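Side-chain contact in GDP-L-fucose synthase (Campylobacter jejuni subsp. jejuni serotype O:2, PDB 7M13), which is an NADPH-dependent oxidoreductase that makes GDP-D-glycero-L-gluco-heptose for the bacterium's capsular polysaccharide: residues G18-A23 with D248-V253. Residues are numbered along the deposited sequence; the frame is centred on the assembly and turned at random. Where two conformers were deposited one is given.
Sequences GTAGTA and DDLADV. With NAP (NADP nicotinamide-adenine-dinucleotide phosphate), chain E.
G18 O, at the start of the helix that carries A20 and A23 against L250 and A251, is gripped twice by T22: T22 N lies 2.8 Å from G18 O, and T22 OG1 reaches G18 O from the opposite face of the carbonyl plane at 2.9 Å. This is the glycine-rich turn of a Rossmann fold, G15-x-x-G18-x-x-G21, with G18 as N-cap of helix 19-30. The helix start faces the NADP diphosphate. T19 N donates to O2A of one phosphate at 3.0 Å, and A20 N to O2N of the other at 2.8 Å, nearly straight at 176°; the positive end of the helix dipole probably helps to stabilise the two anionic phosphates.

Beyond the diphosphate-binding helix, segment 248-253 of helix 247-260 crosses segment 19-23 at -65°, the axes 8.9 Å apart at their nearest. The methyl of A20 lies against the cofactor's C5D on one flank and the isobutyl end of L250 on another, A20 CB being 4.0 Å from L250 CD2. With CG anti to the backbone N (chi1 179°), L250 turns both methyls to A20; its side chain also packs on L167 and on L170, a cofactor-binding residue, which places L250 in the second shell of the nucleotide pocket. One turn further along helix 19-30, A23 packs on A251, CB to CB 4.4 Å, while A251 CB rests 3.8 Å from A23 O. N27 ND2 links the polar groups at this end of the buried contact, donating to both A23 O and D248 OD1.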
# COMPACT_ATOMS: atom_id res chain seq x y z
N GLY B 18 15.11 19.35 2.53
CA GLY B 18 14.41 19.38 1.24
C GLY B 18 13.62 20.66 1.06
O GLY B 18 13.66 21.58 1.91
N THR B 19 12.94 20.79 -0.06
CA THR B 19 12.27 22.06 -0.41
C THR B 19 11.19 22.40 0.63
O THR B 19 11.16 23.52 1.18
CB THR B 19 11.74 21.99 -1.84
OG1 THR B 19 12.87 21.80 -2.69
CG2 THR B 19 10.99 23.25 -2.22
N ALA B 20 10.27 21.47 0.90
CA ALA B 20 9.19 21.68 1.88
C ALA B 20 9.80 21.81 3.27
O ALA B 20 9.36 22.67 4.01
CB ALA B 20 8.18 20.56 1.81
N GLY B 21 10.78 20.98 3.61
CA GLY B 21 11.33 21.00 4.97
C GLY B 21 12.00 22.33 5.24
O GLY B 21 11.79 22.88 6.33
N THR B 22 12.74 22.85 4.26
CA THR B 22 13.44 24.14 4.47
C THR B 22 12.39 25.23 4.68
O THR B 22 12.58 26.09 5.55
CB THR B 22 14.37 24.46 3.31
OG1 THR B 22 15.38 23.45 3.21
CG2 THR B 22 14.99 25.83 3.50
N ALA B 23 11.33 25.27 3.87
CA ALA B 23 10.25 26.26 3.99
C ALA B 23 9.55 26.12 5.34
O ALA B 23 9.18 27.13 5.95
CB ALA B 23 9.26 26.11 2.85
N ASP B 248 6.17 28.38 0.52
CA ASP B 248 5.63 29.21 1.62
C ASP B 248 4.13 28.94 1.80
O ASP B 248 3.65 28.97 2.94
CB ASP B 248 5.88 30.70 1.43
CG ASP B 248 7.30 31.14 1.71
OD1 ASP B 248 8.08 30.35 2.31
OD2 ASP B 248 7.63 32.28 1.30
N ASP B 249 3.39 28.73 0.70
CA ASP B 249 1.97 28.35 0.75
C ASP B 249 1.86 26.93 1.32
O ASP B 249 0.96 26.72 2.14
CB ASP B 249 1.29 28.51 -0.61
CG ASP B 249 0.62 29.87 -0.84
OD1 ASP B 249 0.23 30.54 0.16
OD2 ASP B 249 0.45 30.23 -2.01
N LEU B 250 2.74 26.01 0.94
CA LEU B 250 2.75 24.65 1.54
C LEU B 250 3.00 24.78 3.05
O LEU B 250 2.25 24.19 3.85
CB LEU B 250 3.80 23.77 0.87
CG LEU B 250 3.87 22.37 1.46
CD1 LEU B 250 4.36 21.37 0.42
CD2 LEU B 250 4.73 22.33 2.70
N ALA B 251 3.99 25.57 3.46
CA ALA B 251 4.27 25.72 4.90
C ALA B 251 3.05 26.33 5.59
O ALA B 251 2.62 25.85 6.65
CB ALA B 251 5.50 26.55 5.10
N ASP B 252 2.44 27.35 4.99
CA ASP B 252 1.26 28.02 5.60
C ASP B 252 0.12 27.02 5.81
O ASP B 252 -0.47 27.02 6.89
CB ASP B 252 0.67 29.16 4.75
CG ASP B 252 1.43 30.46 4.84
OD1 ASP B 252 2.34 30.54 5.70
OD2 ASP B 252 1.09 31.40 4.06
N VAL B 253 -0.21 26.21 4.80
CA VAL B 253 -1.37 25.29 4.94
C VAL B 253 -0.98 24.16 5.91
O VAL B 253 -1.83 23.70 6.65
CB VAL B 253 -1.96 24.76 3.61
CG1 VAL B 253 -0.99 23.90 2.83
CG2 VAL B 253 -3.28 24.05 3.85
PA NAP E . 12.83 16.82 -1.31
O1A NAP E . 13.05 15.77 -2.36
O2A NAP E . 13.25 18.23 -1.65
O5B NAP E . 13.56 16.46 0.03
C5B NAP E . 13.42 15.16 0.61
C4B NAP E . 14.30 15.14 1.83
O4B NAP E . 14.10 13.86 2.48
C3B NAP E . 15.81 15.26 1.53
O3B NAP E . 16.36 16.32 2.30
C2B NAP E . 16.35 13.88 1.89
O2B NAP E . 17.65 13.91 2.49
C1B NAP E . 15.35 13.41 2.94
N9A NAP E . 15.33 11.97 3.05
C8A NAP E . 15.03 11.06 2.09
N7A NAP E . 15.22 9.81 2.45
C5A NAP E . 15.69 9.91 3.74
C6A NAP E . 16.09 8.94 4.67
N6A NAP E . 16.12 7.62 4.42
N1A NAP E . 16.53 9.38 5.87
C2A NAP E . 16.53 10.70 6.12
N3A NAP E . 16.18 11.70 5.31
C4A NAP E . 15.77 11.23 4.13
O3 NAP E . 11.28 16.81 -0.91
PN NAP E . 10.16 17.86 -1.30
O1N NAP E . 10.23 18.08 -2.76
O2N NAP E . 10.30 19.00 -0.37
O5D NAP E . 8.84 17.01 -0.94
C5D NAP E . 8.24 17.11 0.33
C4D NAP E . 7.01 16.24 0.32
O4D NAP E . 6.06 16.74 -0.65
C3D NAP E . 7.26 14.77 -0.04
O3D NAP E . 6.38 13.91 0.70
C2D NAP E . 6.94 14.77 -1.51
O2D NAP E . 6.66 13.47 -2.03
C1D NAP E . 5.75 15.70 -1.57
N1N NAP E . 5.55 16.22 -2.93
C2N NAP E . 6.50 16.99 -3.55
C3N NAP E . 6.33 17.39 -4.84
C7N NAP E . 7.33 18.22 -5.56
O7N NAP E . 7.02 18.68 -6.68
N7N NAP E . 8.51 18.42 -4.98
C4N NAP E . 5.11 17.05 -5.55
C5N NAP E . 4.14 16.28 -4.82
C6N NAP E . 4.40 15.84 -3.63
P2B NAP E . 18.97 14.07 1.56
O1X NAP E . 18.97 15.54 1.21
O2X NAP E . 18.89 13.15 0.43
O3X NAP E . 20.12 13.68 2.51